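Local coordinates for nitroreductase-like family protein (Bacillus cereus, PDB 2I7H) that binds flavin mononucleotide and belongs to the nitroreductase-like family of flavoproteins, at residues A[95-100]-A[149-154]; A[121-126]-A[161-166]. All coordinates share one frame; numbering follows the deposited sequence.

Interaction 1: residues A[95-100]-A[149-154]; sequences QIVVYM and EGIGLT
L153 lays one of its methyls on the ring of Y99. CD2 of L153 sits 3.5 Å from the centroid of the Y99 ring and 12° off the ring normal, a CH-pi contact over the face. The other methyl, CD1, slips toward the root of the ring, 3.8 Å from CG of Y99. CD2 thus takes the centre of one face, while CD1 rests by the point where the ring is attached. In Y99, CG lies between the backbone N and the carbonyl carbon (chi1 69°), a less common choice that places the ring on the side of L153, and chi2 of -86° turns its face to the methyl. Two residues away along each segment, V97 and I151 meet tip to tip, CG1 of V97 being 3.8 Å from CD1 of I151. Beyond CG1 the isoleucine is extended, which carries CD1 to the strand. Between I151 and L153 the backbone completes a Schellman motif at the end of helix 145-150: the N-H of G152, a residue with positive phi, bonds to E149 O, and L153 N reaches I148 O. Helix 62-71, through L65 and A68, packs against I151. No hydrogen bond joins the two segments, so dispersion and CH-pi attraction, with 175 Å² buried in total, fasten the helix end to the sheet.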
ATOM      1  N   GLN A  95       6.912 -10.665  15.446  1.00 38.34           N
ATOM      2  CA  GLN A  95       7.267  -9.436  14.726  1.00 37.88           C
ATOM      3  C   GLN A  95       7.751  -9.813  13.339  1.00 37.78           C
ATOM      4  O   GLN A  95       8.488 -10.793  13.175  1.00 38.14           O
ATOM      5  CB  GLN A  95       8.374  -8.652  15.429  1.00 37.13           C
ATOM      6  CG  GLN A  95       7.925  -7.867  16.634  1.00 37.85           C
ATOM      7  CD  GLN A  95       8.054  -8.644  17.930  1.00 40.07           C
ATOM      8  OE1 GLN A  95       8.904  -9.540  18.064  1.00 34.19           O
ATOM      9  NE2 GLN A  95       7.217  -8.283  18.916  1.00 40.58           N
ATOM     10  N   ILE A  96       7.330  -9.031  12.351  1.00 37.69           N
ATOM     11  CA  ILE A  96       7.816  -9.154  10.985  1.00 37.32           C
ATOM     12  C   ILE A  96       8.451  -7.841  10.502  1.00 36.60           C
ATOM     13  O   ILE A  96       7.765  -6.839  10.313  1.00 37.15           O
ATOM     14  CB  ILE A  96       6.727  -9.661  10.011  1.00 37.39           C
ATOM     15  CG1 ILE A  96       6.231 -11.034  10.484  1.00 38.21           C
ATOM     16  CG2 ILE A  96       7.321  -9.829   8.609  1.00 37.58           C
ATOM     17  CD1 ILE A  96       5.179 -11.645   9.629  1.00 43.85           C
ATOM     18  N   VAL A  97       9.772  -7.851  10.352  1.00 35.69           N
ATOM     19  CA  VAL A  97      10.479  -6.713   9.787  1.00 35.30           C
ATOM     20  C   VAL A  97      10.365  -6.842   8.258  1.00 35.87           C
ATOM     21  O   VAL A  97      10.746  -7.858   7.684  1.00 35.87           O
ATOM     22  CB  VAL A  97      11.964  -6.642  10.265  1.00 34.66           C
ATOM     23  CG1 VAL A  97      12.609  -5.403   9.753  1.00 33.56           C
ATOM     24  CG2 VAL A  97      12.098  -6.705  11.797  1.00 31.88           C
ATOM     25  N   VAL A  98       9.771  -5.852   7.620  1.00 36.49           N
ATOM     26  CA  VAL A  98       9.597  -5.870   6.159  1.00 37.11           C
ATOM     27  C   VAL A  98      10.589  -4.864   5.582  1.00 37.81           C
ATOM     28  O   VAL A  98      10.589  -3.681   5.965  1.00 38.58           O
ATOM     29  CB  VAL A  98       8.169  -5.479   5.725  1.00 37.37           C
ATOM     30  CG1 VAL A  98       8.071  -5.439   4.204  1.00 36.93           C
ATOM     31  CG2 VAL A  98       7.077  -6.439   6.356  1.00 37.08           C
ATOM     32  N   TYR A  99      11.442  -5.335   4.684  1.00 37.16           N
ATOM     33  CA  TYR A  99      12.470  -4.494   4.142  1.00 37.52           C
ATOM     34  C   TYR A  99      12.644  -4.713   2.638  1.00 37.74           C
ATOM     35  O   TYR A  99      12.095  -5.663   2.060  1.00 37.96           O
ATOM     36  CB  TYR A  99      13.801  -4.651   4.930  1.00 38.23           C
ATOM     37  CG  TYR A  99      14.452  -5.962   4.739  1.00 37.73           C
ATOM     38  CD1 TYR A  99      14.094  -7.068   5.533  1.00 40.50           C
ATOM     39  CD2 TYR A  99      15.411  -6.134   3.750  1.00 39.76           C
ATOM     40  CE1 TYR A  99      14.688  -8.292   5.344  1.00 39.31           C
ATOM     41  CE2 TYR A  99      16.019  -7.362   3.551  1.00 39.29           C
ATOM     42  CZ  TYR A  99      15.642  -8.439   4.348  1.00 39.54           C
ATOM     43  OH  TYR A  99      16.244  -9.655   4.145  1.00 40.14           O
HETATM   44  N   MSE A 100      13.391  -3.801   2.015  1.00 37.42           N
HETATM   45  CA  MSE A 100      13.686  -3.854   0.582  1.00 37.54           C
HETATM   46  C   MSE A 100      15.080  -3.289   0.306  1.00 36.89           C
HETATM   47  O   MSE A 100      15.605  -2.494   1.094  1.00 35.30           O
HETATM   48  CB  MSE A 100      12.644  -3.058  -0.235  1.00 36.66           C
HETATM   49  CG  MSE A 100      12.608  -1.570   0.130  1.00 39.65           C
HETATM   50 SE   MSE A 100      11.323  -0.612  -0.945  0.87 37.17          SE
HETATM   51  CE  MSE A 100      12.342   0.917  -1.332  1.00 33.20           C
ATOM     52  N   GLU A 149      21.931  -2.514  11.232  1.00 44.78           N
ATOM     53  CA  GLU A 149      23.096  -3.401  11.297  1.00 45.76           C
ATOM     54  C   GLU A 149      22.854  -4.461  12.377  1.00 44.59           C
ATOM     55  O   GLU A 149      23.127  -5.635  12.173  1.00 43.91           O
ATOM     56  CB  GLU A 149      24.381  -2.572  11.531  1.00 46.12           C
ATOM     57  CG  GLU A 149      25.405  -3.155  12.467  1.00 53.53           C
ATOM     58  CD  GLU A 149      25.548  -2.377  13.809  1.00 62.59           C
ATOM     59  OE1 GLU A 149      25.142  -2.918  14.886  1.00 65.17           O
ATOM     60  OE2 GLU A 149      26.094  -1.237  13.790  1.00 64.20           O
ATOM     61  N   GLY A 150      22.294  -4.023  13.506  1.00 44.25           N
ATOM     62  CA  GLY A 150      21.902  -4.899  14.608  1.00 43.52           C
ATOM     63  C   GLY A 150      21.014  -6.085  14.253  1.00 43.12           C
ATOM     64  O   GLY A 150      21.136  -7.133  14.874  1.00 42.45           O
ATOM     65  N   ILE A 151      20.118  -5.929  13.268  1.00 42.61           N
ATOM     66  CA  ILE A 151      19.302  -7.070  12.802  1.00 41.66           C
ATOM     67  C   ILE A 151      19.852  -7.731  11.526  1.00 42.31           C
ATOM     68  O   ILE A 151      19.160  -8.544  10.906  1.00 41.95           O
ATOM     69  CB  ILE A 151      17.787  -6.740  12.626  1.00 41.60           C
ATOM     70  CG1 ILE A 151      17.563  -5.636  11.570  1.00 41.50           C
ATOM     71  CG2 ILE A 151      17.124  -6.428  13.958  1.00 40.83           C
ATOM     72  CD1 ILE A 151      16.094  -5.401  11.206  1.00 39.67           C
ATOM     73  N   GLY A 152      21.081  -7.377  11.137  1.00 42.33           N
ATOM     74  CA  GLY A 152      21.752  -8.021   9.998  1.00 43.11           C
ATOM     75  C   GLY A 152      21.446  -7.510   8.593  1.00 43.98           C
ATOM     76  O   GLY A 152      21.709  -8.210   7.608  1.00 43.65           O
ATOM     77  N   LEU A 153      20.889  -6.305   8.487  1.00 44.58           N
ATOM     78  CA  LEU A 153      20.712  -5.658   7.192  1.00 45.67           C
ATOM     79  C   LEU A 153      21.902  -4.756   6.857  1.00 47.36           C
ATOM     80  O   LEU A 153      22.534  -4.175   7.755  1.00 47.31           O
ATOM     81  CB  LEU A 153      19.425  -4.826   7.152  1.00 45.01           C
ATOM     82  CG  LEU A 153      18.097  -5.535   7.339  1.00 42.25           C
ATOM     83  CD1 LEU A 153      17.009  -4.565   7.217  1.00 37.10           C
ATOM     84  CD2 LEU A 153      17.977  -6.554   6.288  1.00 45.70           C
ATOM     85  N   THR A 154      22.188  -4.633   5.558  1.00 48.66           N
ATOM     86  CA  THR A 154      23.288  -3.791   5.068  1.00 49.91           C
ATOM     87  C   THR A 154      22.789  -2.373   4.850  1.00 49.68           C
ATOM     88  O   THR A 154      21.594  -2.123   4.948  1.00 50.39           O
ATOM     89  CB  THR A 154      23.890  -4.371   3.754  1.00 50.32           C
ATOM     90  OG1 THR A 154      22.959  -4.208   2.663  1.00 53.21           O
ATOM     91  CG2 THR A 154      24.231  -5.861   3.926  1.00 50.43           C
TER

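Interaction 2: residues A[121-126]-A[161-166]; sequences QNFQLL and GILHIG
F123 and L163 slide past each other from opposing sides, the phenyl ring leaving helix 106-129 as the leucine leaves strand 157-167. CD2 of F123 comes to 4.0 Å from CD1 of L163, and CD1 of I165 approaches the far end of the same ring, 4.1 Å from CE2 of F123. Both methyls reach the ring obliquely. F123 is aimed at the strand by a CG anti to its own N (chi1 176°). Beside it, Q124 crosses L163 at a slant: its CG lies 4.0 Å from CD2 of L163, and the extended chain continues past that methyl, so that the amide also comes up to the strand, NE2 of Q124 lying 4.1 Å from CD2 of L163. L163 has two modelled conformers, and the contacts described are those of one. All four side chains are buried, and the contact is largely apolar, 165 Å² in all, with no hydrogen bond between the segments. Helix 30-40 packs on F123. Q124 also touches R17 and W136, residues of the flavin mononucleotide pocket, and P44 of the second subunit. The side chain of Q124 lies about 6 Å from a bound FMN. The helix and strand segments run nearly parallel, 5° apart, with axes 11.2 Å from each other at closest approach. A long central helix laid along an antiparallel sheet, near the cofactor and the subunit interface, is typical of the nitroreductase alpha/beta fold.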
ATOM      1  N   GLN A 121      -0.178  -4.004   3.375  1.00 37.16           N
ATOM      2  CA  GLN A 121      -1.596  -3.787   3.488  1.00 37.49           C
ATOM      3  C   GLN A 121      -2.397  -5.054   3.147  1.00 36.87           C
ATOM      4  O   GLN A 121      -3.314  -5.405   3.879  1.00 36.13           O
ATOM      5  CB  GLN A 121      -2.049  -2.600   2.634  1.00 38.04           C
ATOM      6  CG  GLN A 121      -3.572  -2.429   2.579  1.00 39.31           C
ATOM      7  CD  GLN A 121      -4.219  -2.067   3.900  1.00 40.50           C
ATOM      8  OE1 GLN A 121      -5.437  -1.840   3.956  1.00 44.54           O
ATOM      9  NE2 GLN A 121      -3.438  -2.026   4.968  1.00 37.01           N
ATOM     10  N   ASN A 122      -2.018  -5.738   2.057  1.00 36.24           N
ATOM     11  CA  ASN A 122      -2.576  -7.054   1.739  1.00 35.80           C
ATOM     12  C   ASN A 122      -2.491  -7.961   2.946  1.00 35.76           C
ATOM     13  O   ASN A 122      -3.464  -8.599   3.319  1.00 35.94           O
ATOM     14  CB  ASN A 122      -1.763  -7.735   0.648  1.00 35.40           C
ATOM     15  CG  ASN A 122      -2.133  -7.305  -0.741  1.00 34.82           C
ATOM     16  OD1 ASN A 122      -3.143  -6.644  -0.988  1.00 30.83           O
ATOM     17  ND2 ASN A 122      -1.300  -7.709  -1.681  1.00 33.22           N
ATOM     18  N   PHE A 123      -1.290  -8.040   3.523  1.00 35.89           N
ATOM     19  CA  PHE A 123      -1.037  -8.920   4.650  1.00 36.50           C
ATOM     20  C   PHE A 123      -1.959  -8.581   5.817  1.00 36.73           C
ATOM     21  O   PHE A 123      -2.496  -9.478   6.458  1.00 37.00           O
ATOM     22  CB  PHE A 123       0.406  -8.824   5.141  1.00 35.67           C
ATOM     23  CG  PHE A 123       0.641  -9.654   6.342  1.00 37.39           C
ATOM     24  CD1 PHE A 123       0.910 -11.043   6.216  1.00 36.90           C
ATOM     25  CD2 PHE A 123       0.501  -9.108   7.606  1.00 35.64           C
ATOM     26  CE1 PHE A 123       1.077 -11.806   7.345  1.00 38.20           C
ATOM     27  CE2 PHE A 123       0.667  -9.877   8.733  1.00 35.69           C
ATOM     28  CZ  PHE A 123       0.949 -11.215   8.618  1.00 36.11           C
ATOM     29  N   GLN A 124      -2.120  -7.286   6.084  1.00 36.80           N
ATOM     30  CA  GLN A 124      -2.936  -6.827   7.211  1.00 37.50           C
ATOM     31  C   GLN A 124      -4.396  -7.241   7.028  1.00 37.13           C
ATOM     32  O   GLN A 124      -5.040  -7.663   7.986  1.00 37.28           O
ATOM     33  CB  GLN A 124      -2.811  -5.322   7.385  1.00 37.08           C
ATOM     34  CG  GLN A 124      -1.476  -4.815   7.986  1.00 37.16           C
ATOM     35  CD  GLN A 124      -1.648  -3.341   8.449  1.00 39.23           C
ATOM     36  OE1 GLN A 124      -2.214  -2.531   7.723  1.00 44.76           O
ATOM     37  NE2 GLN A 124      -1.220  -3.024   9.653  1.00 37.86           N
ATOM     38  N   LEU A 125      -4.874  -7.169   5.783  1.00 36.50           N
ATOM     39  CA  LEU A 125      -6.225  -7.578   5.403  1.00 37.11           C
ATOM     40  C   LEU A 125      -6.426  -9.086   5.521  1.00 37.19           C
ATOM     41  O   LEU A 125      -7.357  -9.556   6.160  1.00 37.94           O
ATOM     42  CB  LEU A 125      -6.540  -7.094   3.971  1.00 36.74           C
ATOM     43  CG  LEU A 125      -6.632  -5.585   3.807  1.00 35.25           C
ATOM     44  CD1 LEU A 125      -6.896  -5.173   2.337  1.00 35.67           C
ATOM     45  CD2 LEU A 125      -7.674  -5.023   4.770  1.00 30.64           C
ATOM     46  N   LEU A 126      -5.523  -9.831   4.905  1.00 38.02           N
ATOM     47  CA  LEU A 126      -5.440 -11.280   5.044  1.00 37.73           C
ATOM     48  C   LEU A 126      -5.427 -11.763   6.493  1.00 37.95           C
ATOM     49  O   LEU A 126      -6.135 -12.715   6.841  1.00 37.61           O
ATOM     50  CB  LEU A 126      -4.212 -11.799   4.278  1.00 36.98           C
ATOM     51  CG  LEU A 126      -4.312 -11.637   2.754  1.00 36.81           C
ATOM     52  CD1 LEU A 126      -2.972 -11.652   2.067  1.00 34.37           C
ATOM     53  CD2 LEU A 126      -5.212 -12.707   2.134  1.00 33.42           C
ATOM     54  N   GLY A 161       8.513  -1.369   7.419  1.00 37.56           N
ATOM     55  CA  GLY A 161       7.711  -1.460   8.615  1.00 37.29           C
ATOM     56  C   GLY A 161       8.078  -2.656   9.448  1.00 38.06           C
ATOM     57  O   GLY A 161       8.705  -3.603   8.962  1.00 37.83           O
ATOM     58  N   ILE A 162       7.724  -2.588  10.732  1.00 38.44           N
ATOM     59  CA  ILE A 162       7.756  -3.762  11.589  1.00 38.87           C
ATOM     60  C   ILE A 162       6.324  -4.059  11.944  1.00 38.58           C
ATOM     61  O   ILE A 162       5.647  -3.242  12.541  1.00 38.79           O
ATOM     62  CB  ILE A 162       8.638  -3.592  12.849  1.00 38.34           C
ATOM     63  CG1 ILE A 162      10.049  -3.150  12.431  1.00 38.88           C
ATOM     64  CG2 ILE A 162       8.626  -4.922  13.702  1.00 38.61           C
ATOM     65  CD1 ILE A 162      11.104  -3.143  13.534  1.00 40.68           C
ATOM     66  N   LEU A 163       5.848  -5.226  11.537  0.50 38.63           N
ATOM     67  CA  LEU A 163       4.492  -5.629  11.859  0.50 38.88           C
ATOM     68  C   LEU A 163       4.492  -6.439  13.147  0.50 38.93           C
ATOM     69  O   LEU A 163       5.230  -7.405  13.263  0.50 38.90           O
ATOM     70  CB  LEU A 163       3.885  -6.455  10.726  0.50 38.79           C
ATOM     71  CG  LEU A 163       3.628  -5.825   9.371  0.50 37.41           C
ATOM     72  CD1 LEU A 163       3.736  -6.945   8.374  0.50 35.74           C
ATOM     73  CD2 LEU A 163       2.231  -5.175   9.345  0.50 37.09           C
ATOM     74  N   HIS A 164       3.675  -6.014  14.107  1.00 39.22           N
ATOM     75  CA  HIS A 164       3.498  -6.707  15.389  1.00 40.03           C
ATOM     76  C   HIS A 164       2.161  -7.422  15.336  1.00 40.30           C
ATOM     77  O   HIS A 164       1.157  -6.826  14.997  1.00 40.56           O
ATOM     78  CB  HIS A 164       3.565  -5.727  16.551  1.00 39.39           C
ATOM     79  CG  HIS A 164       4.935  -5.151  16.757  1.00 40.95           C
ATOM     80  ND1 HIS A 164       5.687  -5.402  17.881  1.00 41.80           N
ATOM     81  CD2 HIS A 164       5.693  -4.342  15.972  1.00 38.98           C
ATOM     82  CE1 HIS A 164       6.839  -4.758  17.796  1.00 41.06           C
ATOM     83  NE2 HIS A 164       6.870  -4.115  16.644  1.00 41.74           N
ATOM     84  N   ILE A 165       2.164  -8.709  15.633  1.00 41.13           N
ATOM     85  CA  ILE A 165       1.072  -9.583  15.224  1.00 42.28           C
ATOM     86  C   ILE A 165       0.677 -10.531  16.343  1.00 42.23           C
ATOM     87  O   ILE A 165       1.529 -11.062  17.038  1.00 42.30           O
ATOM     88  CB  ILE A 165       1.486 -10.453  14.007  1.00 42.43           C
ATOM     89  CG1 ILE A 165       2.056  -9.589  12.888  1.00 43.44           C
ATOM     90  CG2 ILE A 165       0.315 -11.316  13.508  1.00 42.41           C
ATOM     91  CD1 ILE A 165       3.079 -10.307  12.004  1.00 42.76           C
ATOM     92  N   GLY A 166      -0.623 -10.756  16.489  1.00 42.60           N
ATOM     93  CA  GLY A 166      -1.124 -11.830  17.343  1.00 43.09           C
ATOM     94  C   GLY A 166      -2.628 -11.783  17.459  1.00 43.67           C
ATOM     95  O   GLY A 166      -3.273 -10.852  16.958  1.00 44.49           O
TER

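In the fold
From the N terminus the chain passes through 95-100, then 121-126 in helix 106-129, then strand 132-137 and the helix end at 149-154, where interaction 1 closes a loop. It then enters strand 157-167, whose 161-166 part returns to 121-126 and closes the loop of interaction 2. The two loops cross, because their segments alternate along the chain. Strands 94-101 and 157-167 are antiparallel neighbours, joined at I96 O to L163 N, a probable hydrogen bond. V97 and Y99 face the turn that follows helix 145-150, whereas V98 and M100 pack on helix 106-129, so the contacts, about 16 Å apart between centres, attach helices to opposite faces of one sheet.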